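Local coordinates for 2L protein (Yaba-like disease virus, PDB 3IT8) that binds and inhibits the cytokine tumour necrosis factor, using an MHC class I-like fold joined to an Ig-like domain, at residues 70-73 with 74-77; 81-84 with 85-88; 118-122 with 123-127; 146-149 with 150-154. All blocks are in the same frame, centred on the assembly; numbering follows the deposited sequence.

Contact 1. Residues 70-73 with 74-77; sequences YSLM and KETL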
loop_
_atom_site.group_PDB
_atom_site.type_symbol
_atom_site.label_atom_id
_atom_site.label_comp_id
_atom_site.label_asym_id
_atom_site.label_seq_id
_atom_site.Cartn_x
_atom_site.Cartn_y
_atom_site.Cartn_z
ATOM N N TYR D 70 19.811 -6.603 -41.717
ATOM C CA TYR D 70 20.711 -6.958 -42.801
ATOM C C TYR D 70 21.281 -5.696 -43.436
ATOM O O TYR D 70 22.491 -5.526 -43.568
ATOM C CB TYR D 70 19.981 -7.757 -43.873
ATOM C CG TYR D 70 20.831 -7.937 -45.097
ATOM C CD1 TYR D 70 21.852 -8.884 -45.123
ATOM C CD2 TYR D 70 20.673 -7.101 -46.202
ATOM C CE1 TYR D 70 22.700 -8.997 -46.214
ATOM C CE2 TYR D 70 21.510 -7.193 -47.297
ATOM C CZ TYR D 70 22.529 -8.148 -47.296
ATOM O OH TYR D 70 23.396 -8.255 -48.361
ATOM N N SER D 71 20.384 -4.809 -43.833
ATOM C CA SER D 71 20.782 -3.574 -44.470
ATOM C C SER D 71 21.688 -2.697 -43.599
ATOM O O SER D 71 22.743 -2.255 -44.042
ATOM C CB SER D 71 19.536 -2.798 -44.876
ATOM O OG SER D 71 19.904 -1.524 -45.353
ATOM N N LEU D 72 21.276 -2.452 -42.361
ATOM C CA LEU D 72 22.046 -1.610 -41.471
ATOM C C LEU D 72 23.369 -2.245 -41.104
ATOM O O LEU D 72 24.340 -1.550 -40.866
ATOM C CB LEU D 72 21.241 -1.301 -40.210
ATOM C CG LEU D 72 21.958 -0.397 -39.213
ATOM C CD1 LEU D 72 22.442 0.882 -39.883
ATOM C CD2 LEU D 72 21.013 -0.098 -38.078
ATOM N N MET D 73 23.414 -3.568 -41.043
ATOM C CA MET D 73 24.659 -4.253 -40.707
ATOM C C MET D 73 25.580 -4.244 -41.911
ATOM O O MET D 73 26.792 -4.150 -41.788
ATOM C CB MET D 73 24.383 -5.681 -40.280
ATOM C CG MET D 73 23.655 -5.750 -38.977
ATOM S SD MET D 73 23.515 -7.407 -38.368
ATOM C CE MET D 73 25.254 -7.781 -38.132
ATOM N N LYS D 74 24.996 -4.349 -43.092
ATOM C CA LYS D 74 25.776 -4.309 -44.309
ATOM C C LYS D 74 26.456 -2.929 -44.330
ATOM O O LYS D 74 27.642 -2.821 -44.602
ATOM C CB LYS D 74 24.853 -4.465 -45.514
ATOM C CG LYS D 74 25.574 -4.463 -46.831
ATOM C CD LYS D 74 24.599 -4.423 -47.968
ATOM C CE LYS D 74 25.298 -4.139 -49.282
ATOM N NZ LYS D 74 24.315 -4.084 -50.416
ATOM N N GLU D 75 25.695 -1.876 -44.034
ATOM C CA GLU D 75 26.235 -0.519 -44.020
ATOM C C GLU D 75 27.387 -0.439 -43.022
ATOM O O GLU D 75 28.445 0.088 -43.327
ATOM C CB GLU D 75 25.152 0.491 -43.623
ATOM C CG GLU D 75 25.612 1.939 -43.700
ATOM C CD GLU D 75 24.675 2.898 -42.986
ATOM O OE1 GLU D 75 23.457 2.871 -43.264
ATOM O OE2 GLU D 75 25.163 3.686 -42.146
ATOM N N THR D 76 27.172 -0.978 -41.827
ATOM C CA THR D 76 28.172 -0.955 -40.777
ATOM C C THR D 76 29.427 -1.713 -41.154
ATOM O O THR D 76 30.535 -1.288 -40.850
ATOM C CB THR D 76 27.631 -1.553 -39.486
ATOM O OG1 THR D 76 26.469 -0.821 -39.085
ATOM C CG2 THR D 76 28.698 -1.490 -38.384
ATOM N N LEU D 77 29.262 -2.848 -41.807
ATOM C CA LEU D 77 30.416 -3.623 -42.202
ATOM C C LEU D 77 31.253 -2.860 -43.233
ATOM O O LEU D 77 32.480 -2.866 -43.163
ATOM C CB LEU D 77 29.967 -4.967 -42.760
ATOM C CG LEU D 77 31.081 -5.932 -43.178
ATOM C CD1 LEU D 77 32.206 -5.952 -42.134
ATOM C CD2 LEU D 77 30.487 -7.327 -43.366
#
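Thr76 and Leu72 meet one turn apart in the helix 61-82, one of the two helices that lie across the eight-stranded sheet of this MHC-like platform, and they show how a helix can keep a hydroxyl on its buried side. The backbone here is regular: Lys74, Glu75, Thr76 and Leu77 each give their N-H to the carbonyl four residues earlier, with Leu77 N 2.8 Å from Met73 O. The tightly packed part is the side turned to the sheet. Tyr70, Met73 and Leu77 all rest on Val9 there, and Met73 also lies against Leu91 and Leu93. Tyr70 stacks on Tyr35 and spends its hydroxyl on Tyr17 O. The opposite character belongs to Lys74 and Glu75, which are partly exposed, and to Ser71, which is exposed. Lys74 runs out fully extended, with CG anti to its own N (chi1 -179°), and its CD comes no closer than 4.0 Å to Tyr70 OH. Glu75 is poorly ordered and approaches Leu72 only loosely. Thr76 belongs to the buried side, and its OG1 is also bonded to Met140 N, tying the helix to a neighbouring loop. Its chi1 of -58° sets OG1 beside the backbone N, which brings OG1 within 2.9 Å of Leu72 O, already bonded to Thr76 N at 3.0 Å; the two donors arrive from opposite faces of the carbonyl plane.

Contact 2. Residues 81-84 with 85-88; sequences NKND and STKT. With NAG (2-acetamido-2-deoxy-beta-D-glucopyranose), chain O.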
loop_
_atom_site.group_PDB
_atom_site.type_symbol
_atom_site.label_atom_id
_atom_site.label_comp_id
_atom_site.label_asym_id
_atom_site.label_seq_id
_atom_site.Cartn_x
_atom_site.Cartn_y
_atom_site.Cartn_z
ATOM N N ASN D 81 35.181 -1.590 -42.817
ATOM C CA ASN D 81 36.256 -2.000 -43.706
ATOM C C ASN D 81 37.050 -0.876 -44.362
ATOM O O ASN D 81 38.071 -1.143 -44.993
ATOM C CB ASN D 81 35.724 -2.939 -44.786
ATOM C CG ASN D 81 35.340 -4.288 -44.232
ATOM O OD1 ASN D 81 35.943 -4.761 -43.276
ATOM N ND2 ASN D 81 34.350 -4.926 -44.840
ATOM N N LYS D 82 36.600 0.370 -44.230
ATOM C CA LYS D 82 37.333 1.479 -44.831
ATOM C C LYS D 82 38.682 1.711 -44.137
ATOM O O LYS D 82 39.699 1.899 -44.810
ATOM C CB LYS D 82 36.479 2.744 -44.830
ATOM C CG LYS D 82 35.372 2.683 -45.867
ATOM C CD LYS D 82 34.537 3.944 -45.892
ATOM C CE LYS D 82 33.471 3.854 -46.973
ATOM N NZ LYS D 82 32.540 5.017 -46.939
ATOM N N ASN D 83 38.699 1.702 -42.801
ATOM C CA ASN D 83 39.955 1.850 -42.056
ATOM C C ASN D 83 40.545 0.445 -42.174
ATOM O O ASN D 83 40.118 -0.474 -41.477
ATOM C CB ASN D 83 39.707 2.204 -40.570
ATOM C CG ASN D 83 41.015 2.416 -39.775
ATOM O OD1 ASN D 83 42.102 2.174 -40.304
ATOM N ND2 ASN D 83 40.913 2.855 -38.513
ATOM N N ASP D 84 41.512 0.285 -43.072
ATOM C CA ASP D 84 42.133 -1.011 -43.329
ATOM C C ASP D 84 42.709 -1.741 -42.115
ATOM O O ASP D 84 43.148 -2.888 -42.231
ATOM C CB ASP D 84 43.214 -0.852 -44.401
ATOM C CG ASP D 84 43.448 -2.126 -45.190
ATOM O OD1 ASP D 84 43.947 -3.109 -44.607
ATOM O OD2 ASP D 84 43.127 -2.144 -46.397
ATOM N N SER D 85 42.708 -1.090 -40.956
ATOM C CA SER D 85 43.226 -1.717 -39.740
ATOM C C SER D 85 42.098 -2.401 -38.972
ATOM O O SER D 85 42.308 -2.930 -37.881
ATOM C CB SER D 85 43.899 -0.676 -38.831
ATOM O OG SER D 85 42.947 0.191 -38.233
ATOM N N THR D 86 40.900 -2.386 -39.550
ATOM C CA THR D 86 39.730 -3.001 -38.927
ATOM C C THR D 86 39.104 -4.041 -39.858
ATOM O O THR D 86 38.441 -4.971 -39.401
ATOM C CB THR D 86 38.652 -1.944 -38.598
ATOM O OG1 THR D 86 39.266 -0.795 -38.002
ATOM C CG2 THR D 86 37.631 -2.518 -37.628
ATOM N N LYS D 87 39.320 -3.865 -41.161
ATOM C CA LYS D 87 38.788 -4.761 -42.187
ATOM C C LYS D 87 38.452 -6.148 -41.640
ATOM O O LYS D 87 39.305 -6.827 -41.073
ATOM C CB LYS D 87 39.789 -4.881 -43.346
ATOM C CG LYS D 87 39.306 -5.743 -44.503
ATOM C CD LYS D 87 40.218 -5.613 -45.710
ATOM C CE LYS D 87 40.218 -4.191 -46.250
ATOM N NZ LYS D 87 41.115 -4.051 -47.428
ATOM N N THR D 88 37.201 -6.561 -41.812
ATOM C CA THR D 88 36.750 -7.852 -41.314
ATOM C C THR D 88 35.925 -8.601 -42.336
ATOM O O THR D 88 35.326 -7.998 -43.230
ATOM C CB THR D 88 35.884 -7.689 -40.055
ATOM O OG1 THR D 88 36.604 -6.946 -39.066
ATOM C CG2 THR D 88 35.517 -9.042 -39.487
HETATM C C1 NAG O . 41.673 4.020 -38.061
HETATM C C2 NAG O . 42.605 3.692 -36.858
HETATM C C3 NAG O . 43.371 4.964 -36.446
HETATM C C4 NAG O . 44.157 5.479 -37.648
HETATM C C5 NAG O . 43.172 5.767 -38.793
HETATM C C6 NAG O . 43.846 6.265 -40.058
HETATM C C7 NAG O . 42.498 2.876 -34.584
HETATM C C8 NAG O . 42.415 3.895 -33.455
HETATM N N2 NAG O . 41.865 3.169 -35.722
HETATM O O3 NAG O . 44.259 4.695 -35.367
HETATM O O4 NAG O . 44.866 6.660 -37.291
HETATM O O5 NAG O . 42.448 4.563 -39.145
HETATM O O6 NAG O . 43.037 7.229 -40.718
HETATM O O7 NAG O . 43.135 1.831 -34.417
#
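Asn81 and Thr88 are joined by one fairly straight bond: Thr88 N gives its hydrogen to Asn81 OD1 at 2.6 Å, with an N-H...O angle of 161° and the donor tilted only slightly from the amide plane. This bond ties the last turn of the helix 61-82 to the chain leading into strand 90-100. Between these ends the backbone reverses through a type I beta turn at residues 83-86, closed by Thr86 N to Asn83 O at 2.8 Å; a weaker bond from Lys87 N reaches the same carbonyl. Across the turn, Lys87 NZ forms a salt bridge with Asp84 OD2 at 3.0 Å, coming from above the carboxylate plane. The bend of the lysine chain at chi3 (-63°) carries its ammonium back over the turn. Asn83 is the carbohydrate site: its ND2 is covalently joined to C1 of an N-acetylglucosamine, while its OD1 accepts weak bonds from Ser85 N and Ser85 OG. In the next shell, Thr88 OG1 bonds to Thr86 O at 2.7 Å, and Asn81 packs on Leu11. Residues 83-85 form an Asn-Asp-Ser sequon, and the turn carries the glycosylated asparagine at the surface. With ND2 joined to the sugar the amide keeps one N-H, and OD1 is still its acceptor; both bonds from Ser85 being weak, they can add little to fixing the rotation of the amide.

Contact 3. Residues 118-122 with 123-127; sequences ARYHT and GDKRF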
loop_
_atom_site.group_PDB
_atom_site.type_symbol
_atom_site.label_atom_id
_atom_site.label_comp_id
_atom_site.label_asym_id
_atom_site.label_seq_id
_atom_site.Cartn_x
_atom_site.Cartn_y
_atom_site.Cartn_z
ATOM N N ALA D 118 31.434 -4.290 -29.583
ATOM C CA ALA D 118 30.712 -3.416 -28.657
ATOM C C ALA D 118 29.480 -4.058 -28.056
ATOM O O ALA D 118 28.768 -4.817 -28.709
ATOM C CB ALA D 118 30.309 -2.124 -29.350
ATOM N N ARG D 119 29.219 -3.702 -26.808
ATOM C CA ARG D 119 28.092 -4.220 -26.030
ATOM C C ARG D 119 27.075 -3.105 -25.793
ATOM O O ARG D 119 27.444 -1.985 -25.459
ATOM C CB ARG D 119 28.644 -4.754 -24.706
ATOM C CG ARG D 119 27.637 -5.061 -23.640
ATOM C CD ARG D 119 28.343 -5.485 -22.351
ATOM N NE ARG D 119 28.988 -6.785 -22.460
ATOM C CZ ARG D 119 30.301 -6.970 -22.529
ATOM N NH1 ARG D 119 31.116 -5.926 -22.499
ATOM N NH2 ARG D 119 30.795 -8.199 -22.632
ATOM N N TYR D 120 25.797 -3.404 -25.971
ATOM C CA TYR D 120 24.757 -2.395 -25.800
ATOM C C TYR D 120 24.231 -2.379 -24.382
ATOM O O TYR D 120 23.757 -3.397 -23.886
ATOM C CB TYR D 120 23.591 -2.660 -26.745
ATOM C CG TYR D 120 22.499 -1.621 -26.667
ATOM C CD1 TYR D 120 22.622 -0.399 -27.331
ATOM C CD2 TYR D 120 21.361 -1.829 -25.882
ATOM C CE1 TYR D 120 21.639 0.596 -27.206
ATOM C CE2 TYR D 120 20.380 -0.841 -25.757
ATOM C CZ TYR D 120 20.532 0.361 -26.419
ATOM O OH TYR D 120 19.588 1.340 -26.296
ATOM N N HIS D 121 24.305 -1.223 -23.728
ATOM C CA HIS D 121 23.823 -1.106 -22.356
ATOM C C HIS D 121 22.464 -0.445 -22.266
ATOM O O HIS D 121 22.265 0.692 -22.689
ATOM C CB HIS D 121 24.837 -0.360 -21.485
ATOM C CG HIS D 121 26.035 -1.186 -21.129
ATOM N ND1 HIS D 121 25.935 -2.382 -20.451
ATOM C CD2 HIS D 121 27.354 -1.007 -21.383
ATOM C CE1 HIS D 121 27.139 -2.904 -20.302
ATOM N NE2 HIS D 121 28.018 -2.090 -20.858
ATOM N N THR D 122 21.526 -1.200 -21.715
ATOM C CA THR D 122 20.154 -0.762 -21.532
ATOM C C THR D 122 20.060 0.525 -20.725
ATOM O O THR D 122 19.205 1.369 -20.986
ATOM C CB THR D 122 19.355 -1.874 -20.838
ATOM O OG1 THR D 122 18.656 -2.630 -21.829
ATOM C CG2 THR D 122 18.388 -1.310 -19.821
ATOM N N GLY D 123 20.940 0.670 -19.741
ATOM C CA GLY D 123 20.931 1.863 -18.914
ATOM C C GLY D 123 21.342 3.124 -19.653
ATOM O O GLY D 123 20.548 4.050 -19.808
ATOM N N ASP D 124 22.586 3.158 -20.117
ATOM C CA ASP D 124 23.115 4.310 -20.841
ATOM C C ASP D 124 22.478 4.524 -22.217
ATOM O O ASP D 124 22.590 5.611 -22.785
ATOM C CB ASP D 124 24.622 4.143 -21.015
ATOM C CG ASP D 124 25.310 3.777 -19.725
ATOM O OD1 ASP D 124 25.347 4.630 -18.813
ATOM O OD2 ASP D 124 25.804 2.632 -19.621
ATOM N N LYS D 125 21.826 3.494 -22.757
ATOM C CA LYS D 125 21.203 3.580 -24.078
ATOM C C LYS D 125 22.248 3.918 -25.153
ATOM O O LYS D 125 22.069 4.822 -25.963
ATOM C CB LYS D 125 20.086 4.627 -24.069
ATOM C CG LYS D 125 18.903 4.245 -23.205
ATOM C CD LYS D 125 17.992 5.435 -22.977
ATOM C CE LYS D 125 16.745 5.057 -22.179
ATOM N NZ LYS D 125 15.720 4.316 -22.989
ATOM N N ARG D 126 23.344 3.170 -25.146
ATOM C CA ARG D 126 24.425 3.364 -26.103
ATOM C C ARG D 126 25.342 2.134 -26.059
ATOM O O ARG D 126 25.215 1.290 -25.169
ATOM C CB ARG D 126 25.225 4.606 -25.728
ATOM C CG ARG D 126 26.019 4.415 -24.460
ATOM C CD ARG D 126 26.596 5.712 -23.950
ATOM N NE ARG D 126 27.457 5.494 -22.788
ATOM C CZ ARG D 126 27.866 6.457 -21.967
ATOM N NH1 ARG D 126 27.488 7.713 -22.176
ATOM N NH2 ARG D 126 28.652 6.166 -20.937
ATOM N N PHE D 127 26.254 2.025 -27.020
ATOM C CA PHE D 127 27.181 0.903 -27.039
ATOM C C PHE D 127 28.419 1.222 -26.211
ATOM O O PHE D 127 28.783 2.387 -26.045
ATOM C CB PHE D 127 27.620 0.576 -28.470
ATOM C CG PHE D 127 26.629 -0.239 -29.241
ATOM C CD1 PHE D 127 25.663 0.375 -30.026
ATOM C CD2 PHE D 127 26.646 -1.627 -29.165
ATOM C CE1 PHE D 127 24.724 -0.385 -30.728
ATOM C CE2 PHE D 127 25.713 -2.389 -29.860
ATOM C CZ PHE D 127 24.748 -1.768 -30.643
#
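Tyr120 and Phe127, a non-hydrogen-bonded antiparallel pair, share one face of a beta hairpin, and their rings meet edge to face: the edge of the tyrosine is directed at the face of the phenylalanine, centroids 5.4 Å apart and planes at 70°. Tyr120 CB lies over the same phenyl ring as a CH-pi contact, 4.2 Å from its centroid. The first torsions differ: Tyr120, at -178°, sends its ring toward the loop, while Phe127, at -80°, lays its ring across with a face to Tyr120 CB, its CD2 passing Ala118 CB at 3.7 Å. The tyrosine ring runs on past Arg126 N, and its OH ends 3.5 Å from Lys125 CA. Helix 148-174 supplies Trp148 and Leu155 against Phe127.

On the other sheet face, His121 and Asp124 lie side by side and point the same way, ring and carboxylate nearly perpendicular. His121 N bonds to Arg126 O at 3.0 Å, and Lys125 N to His121 O; Lys125 adopts a left-handed backbone conformation. Arg119 forms a salt bridge with Glu247, and Lys125 NZ hydrogen-bonds to a polar side chain of another protein's chain. A short loop between antiparallel strands, an aromatic pair on the face turned to helix 148-174: this is a beta hairpin at the edge of an MHC-like platform sheet.

Contact 4. Residues 146-149 with 150-154; sequences TLWK and DVKAY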
loop_
_atom_site.group_PDB
_atom_site.type_symbol
_atom_site.label_atom_id
_atom_site.label_comp_id
_atom_site.label_asym_id
_atom_site.label_seq_id
_atom_site.Cartn_x
_atom_site.Cartn_y
_atom_site.Cartn_z
ATOM N N THR D 146 21.363 7.966 -38.688
ATOM C CA THR D 146 19.976 8.336 -38.874
ATOM C C THR D 146 18.985 7.280 -38.378
ATOM O O THR D 146 17.849 7.598 -38.034
ATOM C CB THR D 146 19.720 8.647 -40.354
ATOM O OG1 THR D 146 18.324 8.529 -40.628
ATOM C CG2 THR D 146 20.501 7.695 -41.236
ATOM N N LEU D 147 19.414 6.027 -38.324
ATOM C CA LEU D 147 18.532 4.947 -37.877
ATOM C C LEU D 147 18.710 4.552 -36.420
ATOM O O LEU D 147 18.097 3.588 -35.956
ATOM C CB LEU D 147 18.729 3.708 -38.753
ATOM C CG LEU D 147 18.295 3.877 -40.207
ATOM C CD1 LEU D 147 18.646 2.635 -40.988
ATOM C CD2 LEU D 147 16.792 4.144 -40.260
ATOM N N TRP D 148 19.541 5.300 -35.701
ATOM C CA TRP D 148 19.802 5.018 -34.293
ATOM C C TRP D 148 18.515 4.777 -33.497
ATOM O O TRP D 148 18.448 3.856 -32.671
ATOM C CB TRP D 148 20.583 6.172 -33.662
ATOM C CG TRP D 148 20.927 5.933 -32.234
ATOM C CD1 TRP D 148 20.550 6.688 -31.151
ATOM C CD2 TRP D 148 21.715 4.857 -31.720
ATOM N NE1 TRP D 148 21.060 6.144 -29.995
ATOM C CE2 TRP D 148 21.778 5.020 -30.315
ATOM C CE3 TRP D 148 22.378 3.770 -32.309
ATOM C CZ2 TRP D 148 22.477 4.135 -29.492
ATOM C CZ3 TRP D 148 23.073 2.892 -31.491
ATOM C CH2 TRP D 148 23.117 3.080 -30.095
ATOM N N LYS D 149 17.497 5.598 -33.749
ATOM C CA LYS D 149 16.242 5.465 -33.034
ATOM C C LYS D 149 15.682 4.066 -33.190
ATOM O O LYS D 149 15.104 3.513 -32.250
ATOM C CB LYS D 149 15.225 6.514 -33.513
ATOM C CG LYS D 149 15.687 7.964 -33.315
ATOM C CD LYS D 149 16.243 8.208 -31.899
ATOM C CE LYS D 149 17.084 9.487 -31.820
ATOM N NZ LYS D 149 17.949 9.533 -30.607
ATOM N N ASP D 150 15.860 3.481 -34.368
ATOM C CA ASP D 150 15.355 2.136 -34.596
ATOM C C ASP D 150 16.207 1.111 -33.868
ATOM O O ASP D 150 15.686 0.109 -33.370
ATOM C CB ASP D 150 15.310 1.823 -36.090
ATOM C CG ASP D 150 14.204 2.571 -36.802
ATOM O OD1 ASP D 150 13.054 2.517 -36.320
ATOM O OD2 ASP D 150 14.479 3.206 -37.842
ATOM N N VAL D 151 17.513 1.361 -33.799
ATOM C CA VAL D 151 18.405 0.450 -33.103
ATOM C C VAL D 151 17.963 0.403 -31.653
ATOM O O VAL D 151 17.733 -0.673 -31.110
ATOM C CB VAL D 151 19.855 0.919 -33.177
ATOM C CG1 VAL D 151 20.726 0.037 -32.313
ATOM C CG2 VAL D 151 20.336 0.869 -34.605
ATOM N N LYS D 152 17.823 1.575 -31.034
ATOM C CA LYS D 152 17.395 1.660 -29.639
ATOM C C LYS D 152 16.130 0.855 -29.408
ATOM O O LYS D 152 16.023 0.082 -28.462
ATOM C CB LYS D 152 17.114 3.107 -29.244
ATOM C CG LYS D 152 18.315 3.915 -28.823
ATOM C CD LYS D 152 17.870 5.326 -28.486
ATOM C CE LYS D 152 19.024 6.162 -27.990
ATOM N NZ LYS D 152 18.624 7.575 -27.801
ATOM N N ALA D 153 15.164 1.053 -30.283
ATOM C CA ALA D 153 13.890 0.369 -30.172
ATOM C C ALA D 153 13.946 -1.142 -30.391
ATOM O O ALA D 153 13.440 -1.907 -29.568
ATOM C CB ALA D 153 12.903 1.002 -31.138
ATOM N N TYR D 154 14.553 -1.573 -31.495
ATOM C CA TYR D 154 14.637 -2.994 -31.799
ATOM C C TYR D 154 15.589 -3.755 -30.902
ATOM O O TYR D 154 15.216 -4.769 -30.333
ATOM C CB TYR D 154 15.037 -3.200 -33.260
ATOM C CG TYR D 154 13.996 -2.722 -34.236
ATOM C CD1 TYR D 154 14.359 -2.251 -35.497
ATOM C CD2 TYR D 154 12.648 -2.744 -33.901
ATOM C CE1 TYR D 154 13.409 -1.817 -36.396
ATOM C CE2 TYR D 154 11.690 -2.313 -34.794
ATOM C CZ TYR D 154 12.075 -1.853 -36.037
ATOM O OH TYR D 154 11.117 -1.439 -36.927
#
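Leu147 O is the polar atom shared by the opening turn of helix 148-174: it accepts from Asp150 N at 2.7 Å and from Val151 N at 3.2 Å. The two donors approach differently. Val151 N, lying in the carbonyl plane, makes the bond that spans four residues, whereas Asp150 N makes the three-residue bond of a tighter first turn. Asp150 N stands well above the plane, 48° out of it, and its N-H also points less directly at the oxygen. Leu147 holds the N-cap position, and its own N is bonded to Asn145 OD1 in the preceding loop. Further in, Lys152 N bonds almost straight to Trp148 O at 2.9 Å (172°), and Ala153 N to Lys149 O at 3.2 Å.

The indole of Trp148 is the large apolar element. Lys152 crosses it at about a right angle, with CG over the face of the five-membered ring, 4.1 Å from its centroid, while Val151 CG1 comes obliquely to CZ3 at 3.8 Å. With CG anti to its N (chi1 -178°), Trp148 swings its ring back toward the following turn. Beyond the segments, Tyr120 lies against both Trp148 and Lys152, and Val151 packs on Leu72.

Lys149 and Lys152 run side by side, pointing the same way, and Lys149 NZ lies in the indole plane, at the edge of the ring; how near the two ammonium groups really come is doubtful. Asp150, in the first turn, would probably be favoured as a carboxylate by the partial positive charge of the helix start.

Overall arrangement
All four contacts belong to the MHC-like platform, but their chemistry changes with place. Contact 1, mid-helix and mostly buried, combines regular backbone bonds with apolar packing on the sheet. Contact 2, a surface turn about 14 Å from it between centres at the end of the same helix 61-82, relies on polar bonds, a salt bridge and a glycan. Contacts 3 and 4 are partly buried and aromatic, and they pack directly: Phe127 CD1 lies 3.7 Å from Trp148 CH2. Contact 4 also meets contact 1, where Leu72 CD2 touches Val151 CG2 at 3.7 Å, so helix 148-174 bridges the first helix and the sheet-edge hairpin. Contacts 2 and 3 do not touch.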